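Local atomic coordinates of dehydroquinate synthase (Thermus thermophilus, PDB entry 1UJN), a protein that probably catalyses the conversion of the seven-carbon sugar phosphate DAHP to 3-dehydroquinate, the second step of chorismate biosynthesis, using NAD(+) and a divalent metal. Residues Asp36-Gly41 / Leu159-Leu164; Glu40-Glu45 / Phe116-Leu121; Leu88-Val91 / Thr95-Asp98. All coordinates share one frame; numbering follows the deposited sequence.

Contact 1 of 3, residues Asp36-Gly41 / Leu159-Leu164; sequences DRRVEG and LKTLPL
Two connections at the C-terminal ends of the parallel strands of the N-terminal domain meet here, the Asx turn between strand 31-36 and helix 40-50 lending Arg38 to the loop Thr161-Pro163. The turn is closed by Arg38 N, which donates to Asp36 OD1 at 2.7 Å with an N-H...O angle of 158°; the oxygen is approached from its anti side, 33° out of the carboxylate plane. From this turn the arginine chain bends at chi3 (59°), which brings one end of its guanidinium, NH2, to the other loop. Arg38 NH2 is 3.5 Å from Thr161 O, and this carbonyl lies at the edge of the guanidinium, near its plane. The same nitrogen is 4.0 Å from Thr161 CG2. Pro163 CD approaches Arg38 NH2 obliquely, also at 4.0 Å, just before helix 164-181 begins. A single arginine tip thus carries most of a partly exposed contact. Nearby, Val39 rests on Thr118 and Leu162 on Thr119, in the loop after strand 112-117, while Leu159 turns away to pack against Leu199 and Leu203 of helix 199-216.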
loop_
_atom_site.group_PDB
_atom_site.type_symbol
_atom_site.label_atom_id
_atom_site.label_comp_id
_atom_site.label_asym_id
_atom_site.label_seq_id
_atom_site.Cartn_x
_atom_site.Cartn_y
_atom_site.Cartn_z
ATOM N N ASP A 36 16.014 -11.255 10.755
ATOM C CA ASP A 36 16.126 -10.945 12.176
ATOM C C ASP A 36 17.527 -11.438 12.550
ATOM O O ASP A 36 17.840 -12.598 12.322
ATOM C CB ASP A 36 15.067 -11.737 12.955
ATOM C CG ASP A 36 15.138 -11.506 14.457
ATOM O OD1 ASP A 36 16.250 -11.305 14.987
ATOM O OD2 ASP A 36 14.075 -11.544 15.113
ATOM N N ARG A 37 18.366 -10.562 13.099
ATOM C CA ARG A 37 19.732 -10.943 13.479
ATOM C C ARG A 37 19.772 -12.252 14.260
ATOM O O ARG A 37 20.751 -12.994 14.187
ATOM C CB ARG A 37 20.384 -9.844 14.325
ATOM C CG ARG A 37 20.477 -8.485 13.653
ATOM C CD ARG A 37 21.033 -7.448 14.622
ATOM N NE ARG A 37 21.008 -6.090 14.081
ATOM C CZ ARG A 37 21.720 -5.681 13.036
ATOM N NH1 ARG A 37 22.526 -6.525 12.404
ATOM N NH2 ARG A 37 21.627 -4.424 12.623
ATOM N N ARG A 38 18.710 -12.528 15.012
ATOM C CA ARG A 38 18.620 -13.748 15.812
ATOM C C ARG A 38 18.757 -15.034 15.012
ATOM O O ARG A 38 19.187 -16.055 15.548
ATOM C CB ARG A 38 17.290 -13.808 16.564
ATOM C CG ARG A 38 17.283 -13.145 17.916
ATOM C CD ARG A 38 16.084 -13.619 18.733
ATOM N NE ARG A 38 16.079 -15.072 18.927
ATOM C CZ ARG A 38 15.533 -15.955 18.090
ATOM N NH1 ARG A 38 14.932 -15.551 16.980
ATOM N NH2 ARG A 38 15.590 -17.252 18.366
ATOM N N VAL A 39 18.364 -15.003 13.744
ATOM C CA VAL A 39 18.453 -16.196 12.914
ATOM C C VAL A 39 19.322 -15.994 11.679
ATOM O O VAL A 39 19.019 -16.518 10.612
ATOM C CB VAL A 39 17.047 -16.685 12.473
ATOM C CG1 VAL A 39 16.285 -17.223 13.680
ATOM C CG2 VAL A 39 16.272 -15.543 11.819
ATOM N N GLU A 40 20.416 -15.256 11.836
ATOM C CA GLU A 40 21.309 -15.006 10.715
ATOM C C GLU A 40 21.825 -16.301 10.097
ATOM O O GLU A 40 21.961 -16.395 8.876
ATOM C CB GLU A 40 22.498 -14.140 11.137
ATOM C CG GLU A 40 23.438 -13.847 9.967
ATOM C CD GLU A 40 24.478 -12.792 10.275
ATOM O OE1 GLU A 40 25.213 -12.406 9.339
ATOM O OE2 GLU A 40 24.560 -12.347 11.441
ATOM N N GLY A 41 22.116 -17.292 10.938
ATOM C CA GLY A 41 22.611 -18.564 10.435
ATOM C C GLY A 41 21.701 -19.135 9.364
ATOM O O GLY A 41 22.142 -19.481 8.265
ATOM N N LEU A 159 13.056 -23.484 14.580
ATOM C CA LEU A 159 12.343 -23.298 15.846
ATOM C C LEU A 159 13.088 -23.813 17.074
ATOM O O LEU A 159 12.714 -23.511 18.207
ATOM C CB LEU A 159 10.983 -23.994 15.794
ATOM C CG LEU A 159 9.954 -23.526 14.769
ATOM C CD1 LEU A 159 8.737 -24.438 14.825
ATOM C CD2 LEU A 159 9.572 -22.088 15.054
ATOM N N LYS A 160 14.137 -24.593 16.852
ATOM C CA LYS A 160 14.894 -25.167 17.955
ATOM C C LYS A 160 15.663 -24.162 18.810
ATOM O O LYS A 160 15.902 -24.404 19.991
ATOM C CB LYS A 160 15.825 -26.250 17.406
ATOM C CG LYS A 160 15.046 -27.389 16.747
ATOM C CD LYS A 160 15.940 -28.468 16.166
ATOM C CE LYS A 160 15.159 -29.331 15.183
ATOM N NZ LYS A 160 16.044 -30.082 14.246
ATOM N N THR A 161 16.037 -23.027 18.230
ATOM C CA THR A 161 16.767 -22.009 18.980
ATOM C C THR A 161 15.816 -20.994 19.606
ATOM O O THR A 161 16.239 -20.053 20.275
ATOM C CB THR A 161 17.747 -21.249 18.075
ATOM O OG1 THR A 161 18.351 -20.185 18.821
ATOM C CG2 THR A 161 17.018 -20.673 16.864
ATOM N N LEU A 162 14.525 -21.204 19.388
ATOM C CA LEU A 162 13.499 -20.306 19.898
ATOM C C LEU A 162 13.282 -20.451 21.404
ATOM O O LEU A 162 13.150 -21.563 21.911
ATOM C CB LEU A 162 12.187 -20.585 19.154
ATOM C CG LEU A 162 11.023 -19.606 19.306
ATOM C CD1 LEU A 162 11.429 -18.231 18.777
ATOM C CD2 LEU A 162 9.818 -20.136 18.544
ATOM N N PRO A 163 13.259 -19.325 22.141
ATOM C CA PRO A 163 13.043 -19.387 23.590
ATOM C C PRO A 163 11.734 -20.133 23.842
ATOM O O PRO A 163 10.760 -19.929 23.124
ATOM C CB PRO A 163 12.959 -17.918 23.983
ATOM C CG PRO A 163 13.920 -17.277 23.022
ATOM C CD PRO A 163 13.560 -17.947 21.715
ATOM N N LEU A 164 11.709 -21.000 24.850
ATOM C CA LEU A 164 10.505 -21.771 25.134
ATOM C C LEU A 164 9.234 -20.932 25.314
ATOM O O LEU A 164 8.179 -21.283 24.782
ATOM C CB LEU A 164 10.723 -22.655 26.366
ATOM C CG LEU A 164 9.583 -23.604 26.741
ATOM C CD1 LEU A 164 9.321 -24.592 25.612
ATOM C CD2 LEU A 164 9.952 -24.344 28.022
#

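Contact 2 of 3, residues Glu40-Glu45 / Phe116-Leu121; sequences EGFAQE and FPTTTL
With CG anti to its backbone N (chi1 178°), Phe42 extends its ring from helix 40-50 toward Thr118, whose chi1 of 57° sets CG2 anti to the carbonyl carbon and facing the helix. The two groups meet obliquely, Phe42 CD2 lying 4.1 Å from Thr118 CG2. Beside them the next ring atom, Phe42 CE2, comes within 4.3 Å of Phe116 CB, again at a slant, so the phenylalanine is touched at two adjacent carbons of one side by the methyl and methylene groups of the other segment. All three residues are buried and the meeting is purely apolar; it is side chains that bridge the gap, since the nearest CA atoms, those of Phe42 and Thr118, remain 9.2 Å apart. Glu45 OE2 lies in the plane of the Phe42 ring, at its edge, and forms a salt bridge with Arg157. Farther round the helix, Gln44 NE2 donates to Glu40 OE1 at 3.1 Å; the oxygen accepts through its anti lone pair and lies near the amide plane of Gln44, 13° out of it, a bond that ties successive turns together. Thr118 and Thr119 are predicted to bind NAD(+), and Thr119 also N-caps helix 120-126 through Ala122 N. The arrangement is that of a helix packed on a parallel sheet: Phe42 reaches across to Val91 of strand 87-92 and Glu155 of strand 151-155, on either side of strand 112-117, while Ala43 faces Leu33 and Phe35 of strand 31-36.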
loop_
_atom_site.group_PDB
_atom_site.type_symbol
_atom_site.label_atom_id
_atom_site.label_comp_id
_atom_site.label_asym_id
_atom_site.label_seq_id
_atom_site.Cartn_x
_atom_site.Cartn_y
_atom_site.Cartn_z
ATOM N N GLU A 40 20.416 -15.256 11.836
ATOM C CA GLU A 40 21.309 -15.006 10.715
ATOM C C GLU A 40 21.825 -16.301 10.097
ATOM O O GLU A 40 21.961 -16.395 8.876
ATOM C CB GLU A 40 22.498 -14.140 11.137
ATOM C CG GLU A 40 23.438 -13.847 9.967
ATOM C CD GLU A 40 24.478 -12.792 10.275
ATOM O OE1 GLU A 40 25.213 -12.406 9.339
ATOM O OE2 GLU A 40 24.560 -12.347 11.441
ATOM N N GLY A 41 22.116 -17.292 10.938
ATOM C CA GLY A 41 22.611 -18.564 10.435
ATOM C C GLY A 41 21.701 -19.135 9.364
ATOM O O GLY A 41 22.142 -19.481 8.265
ATOM N N PHE A 42 20.414 -19.227 9.682
ATOM C CA PHE A 42 19.438 -19.756 8.745
ATOM C C PHE A 42 19.269 -18.792 7.574
ATOM O O PHE A 42 19.099 -19.213 6.431
ATOM C CB PHE A 42 18.093 -19.976 9.454
ATOM C CG PHE A 42 17.006 -20.483 8.549
ATOM C CD1 PHE A 42 17.203 -21.619 7.772
ATOM C CD2 PHE A 42 15.781 -19.825 8.477
ATOM C CE1 PHE A 42 16.196 -22.095 6.930
ATOM C CE2 PHE A 42 14.767 -20.293 7.640
ATOM C CZ PHE A 42 14.975 -21.429 6.865
ATOM N N ALA A 43 19.318 -17.497 7.868
ATOM C CA ALA A 43 19.172 -16.475 6.833
ATOM C C ALA A 43 20.256 -16.650 5.773
ATOM O O ALA A 43 19.986 -16.572 4.574
ATOM C CB ALA A 43 19.261 -15.088 7.450
ATOM N N GLN A 44 21.484 -16.897 6.218
ATOM C CA GLN A 44 22.588 -17.092 5.287
ATOM C C GLN A 44 22.394 -18.382 4.497
ATOM O O GLN A 44 22.808 -18.478 3.348
ATOM C CB GLN A 44 23.922 -17.133 6.038
ATOM C CG GLN A 44 24.250 -15.859 6.794
ATOM C CD GLN A 44 24.619 -14.689 5.893
ATOM O OE1 GLN A 44 24.775 -14.859 4.683
ATOM N NE2 GLN A 44 24.748 -13.497 6.473
ATOM N N GLU A 45 21.766 -19.380 5.113
ATOM C CA GLU A 45 21.523 -20.642 4.427
ATOM C C GLU A 45 20.478 -20.432 3.328
ATOM O O GLU A 45 20.606 -20.959 2.216
ATOM C CB GLU A 45 21.034 -21.706 5.414
ATOM C CG GLU A 45 20.738 -23.034 4.754
ATOM C CD GLU A 45 20.277 -24.093 5.730
ATOM O OE1 GLU A 45 19.934 -25.204 5.274
ATOM O OE2 GLU A 45 20.254 -23.819 6.947
ATOM N N PHE A 116 9.756 -16.618 5.383
ATOM C CA PHE A 116 10.402 -17.766 6.019
ATOM C C PHE A 116 10.245 -17.532 7.517
ATOM O O PHE A 116 11.158 -17.042 8.187
ATOM C CB PHE A 116 11.877 -17.831 5.643
ATOM C CG PHE A 116 12.110 -18.065 4.181
ATOM C CD1 PHE A 116 12.081 -17.006 3.281
ATOM C CD2 PHE A 116 12.328 -19.351 3.696
ATOM C CE1 PHE A 116 12.267 -17.226 1.911
ATOM C CE2 PHE A 116 12.514 -19.579 2.330
ATOM C CZ PHE A 116 12.483 -18.515 1.439
ATOM N N PRO A 117 9.066 -17.864 8.059
ATOM C CA PRO A 117 8.800 -17.672 9.487
ATOM C C PRO A 117 9.718 -18.501 10.380
ATOM O O PRO A 117 10.020 -19.655 10.082
ATOM C CB PRO A 117 7.321 -18.047 9.616
ATOM C CG PRO A 117 7.145 -19.085 8.551
ATOM C CD PRO A 117 7.927 -18.516 7.387
ATOM N N THR A 118 10.177 -17.891 11.465
ATOM C CA THR A 118 11.074 -18.575 12.389
ATOM C C THR A 118 10.540 -18.626 13.823
ATOM O O THR A 118 11.292 -18.877 14.767
ATOM C CB THR A 118 12.470 -17.916 12.386
ATOM O OG1 THR A 118 12.346 -16.531 12.709
ATOM C CG2 THR A 118 13.114 -18.058 11.009
ATOM N N THR A 119 9.246 -18.380 13.986
ATOM C CA THR A 119 8.616 -18.448 15.304
ATOM C C THR A 119 7.293 -19.187 15.109
ATOM O O THR A 119 6.773 -19.243 13.994
ATOM C CB THR A 119 8.301 -17.050 15.901
ATOM O OG1 THR A 119 7.264 -16.420 15.136
ATOM C CG2 THR A 119 9.550 -16.169 15.909
ATOM N N THR A 120 6.745 -19.759 16.177
ATOM C CA THR A 120 5.479 -20.471 16.035
ATOM C C THR A 120 4.346 -19.493 15.741
ATOM O O THR A 120 3.455 -19.778 14.940
ATOM C CB THR A 120 5.143 -21.278 17.306
ATOM O OG1 THR A 120 5.378 -20.473 18.467
ATOM C CG2 THR A 120 6.009 -22.532 17.374
ATOM N N LEU A 121 4.383 -18.333 16.381
ATOM C CA LEU A 121 3.346 -17.335 16.157
ATOM C C LEU A 121 3.330 -16.905 14.693
ATOM O O LEU A 121 2.265 -16.710 14.111
ATOM C CB LEU A 121 3.576 -16.115 17.065
ATOM C CG LEU A 121 2.560 -14.967 16.969
ATOM C CD1 LEU A 121 1.153 -15.490 17.234
ATOM C CD2 LEU A 121 2.924 -13.881 17.979
#

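Contact 3 of 3, residues Leu88-Val91 / Thr95-Asp98; sequences LLVV and TLTD
The peptide group joining Leu96 to Thr97 is the flat group of this contact, and Val90 CG1 sits over one of its faces, 3.3 Å from Leu96 O and 3.7 Å from Leu96 C. A second carbonyl, that of Val91, is met on the slant: Leu96 CG lies 4.1 Å from Val91 O, well above the carbonyl plane. Val90 owes its position to a chi1 of -171°, which turns CG1 anti to its own backbone N and out toward the helix. The same methyl is 4.1 Å from Leu96 CB and 4.2 Å from Thr97 CG2, so that a single branch of one valine fits against two successive residues, Leu96 and Thr97, near the start of the helix. Strand 87-92, helix 94-106 and strand 112-117 form a right-handed beta-alpha-beta unit of the kind found in Rossmann-like domains, and the tight turn between the first two elements contains Gly93 and Gly94, consistent with the dinucleotide-binding role such glycine-rich turns have in relatives. Thr97 braces the turn from the helix side, its OG1 hydrogen-bonding to Gly94 O and more weakly to Gly93 O. Asp98 points away from the strand and pairs with Lys65. Leu96 continues past the contact to Leu34 and Asp36 of strand 31-36, whereas the side chain of Val91 leaves through the other side of the sheet and packs on Phe42, Phe116 and Thr118.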
loop_
_atom_site.group_PDB
_atom_site.type_symbol
_atom_site.label_atom_id
_atom_site.label_comp_id
_atom_site.label_asym_id
_atom_site.label_seq_id
_atom_site.Cartn_x
_atom_site.Cartn_y
_atom_site.Cartn_z
ATOM N N LEU A 88 11.598 -9.926 -2.480
ATOM C CA LEU A 88 12.154 -9.677 -1.153
ATOM C C LEU A 88 11.916 -10.921 -0.306
ATOM O O LEU A 88 10.778 -11.362 -0.163
ATOM C CB LEU A 88 11.453 -8.486 -0.487
ATOM C CG LEU A 88 11.944 -8.129 0.925
ATOM C CD1 LEU A 88 13.383 -7.618 0.848
ATOM C CD2 LEU A 88 11.055 -7.062 1.533
ATOM N N LEU A 89 12.984 -11.499 0.233
ATOM C CA LEU A 89 12.853 -12.675 1.084
ATOM C C LEU A 89 12.902 -12.182 2.526
ATOM O O LEU A 89 13.749 -11.360 2.883
ATOM C CB LEU A 89 13.985 -13.677 0.810
ATOM C CG LEU A 89 13.917 -14.402 -0.540
ATOM C CD1 LEU A 89 14.277 -13.454 -1.678
ATOM C CD2 LEU A 89 14.888 -15.580 -0.518
ATOM N N VAL A 90 11.981 -12.659 3.355
ATOM C CA VAL A 90 11.939 -12.208 4.739
ATOM C C VAL A 90 12.061 -13.371 5.704
ATOM O O VAL A 90 11.208 -14.266 5.734
ATOM C CB VAL A 90 10.633 -11.425 5.021
ATOM C CG1 VAL A 90 10.709 -10.768 6.386
ATOM C CG2 VAL A 90 10.416 -10.369 3.935
ATOM N N VAL A 91 13.122 -13.346 6.503
ATOM C CA VAL A 91 13.398 -14.418 7.452
ATOM C C VAL A 91 13.346 -13.897 8.885
ATOM O O VAL A 91 14.182 -13.089 9.291
ATOM C CB VAL A 91 14.793 -15.026 7.186
ATOM C CG1 VAL A 91 15.005 -16.257 8.068
ATOM C CG2 VAL A 91 14.939 -15.380 5.699
ATOM N N THR A 95 7.217 -9.714 13.607
ATOM C CA THR A 95 7.602 -8.327 13.406
ATOM C C THR A 95 8.360 -8.146 12.094
ATOM O O THR A 95 8.209 -7.128 11.423
ATOM C CB THR A 95 8.469 -7.811 14.578
ATOM O OG1 THR A 95 9.639 -8.629 14.712
ATOM C CG2 THR A 95 7.676 -7.855 15.875
ATOM N N LEU A 96 9.172 -9.136 11.732
ATOM C CA LEU A 96 9.944 -9.060 10.498
ATOM C C LEU A 96 9.052 -9.206 9.279
ATOM O O LEU A 96 9.251 -8.511 8.288
ATOM C CB LEU A 96 11.032 -10.137 10.462
ATOM C CG LEU A 96 12.479 -9.671 10.680
ATOM C CD1 LEU A 96 12.893 -8.747 9.541
ATOM C CD2 LEU A 96 12.612 -8.960 12.025
ATOM N N THR A 97 8.076 -10.106 9.338
ATOM C CA THR A 97 7.197 -10.269 8.192
ATOM C C THR A 97 6.261 -9.072 8.094
ATOM O O THR A 97 5.884 -8.670 6.996
ATOM C CB THR A 97 6.394 -11.592 8.251
ATOM O OG1 THR A 97 5.845 -11.775 9.556
ATOM C CG2 THR A 97 7.297 -12.767 7.914
ATOM N N ASP A 98 5.901 -8.495 9.239
ATOM C CA ASP A 98 5.036 -7.312 9.253
ATOM C C ASP A 98 5.762 -6.169 8.538
ATOM O O ASP A 98 5.226 -5.551 7.614
ATOM C CB ASP A 98 4.713 -6.893 10.700
ATOM C CG ASP A 98 3.561 -7.684 11.302
ATOM O OD1 ASP A 98 3.288 -7.514 12.510
ATOM O OD2 ASP A 98 2.918 -8.468 10.574
#

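Contacts 1 and 2, with centres about 7 Å apart, share the start of helix 40-50, which packs on one side of the sheet; contact 1 lies at the strand ends, while contact 3 packs a helix on the other side. Val91 is the common neighbour: Val91 CG1 is 3.7 Å from Phe42 CD2 of contact 2 and 4.0 Å from Val39 CG2 of contact 1. Probable backbone hydrogen bonds tie the strands together, Asp36 N to Val91 O at 3.0 Å and Phe116 N to Val90 O at 2.8 Å. Contacts 1 and 2 also meet where Leu159 CD2 lies 3.7 Å from Thr118 O, beside the predicted NAD(+) site. Glu173, a predicted zinc ligand, is about 12 Å from Leu162, side chain to side chain.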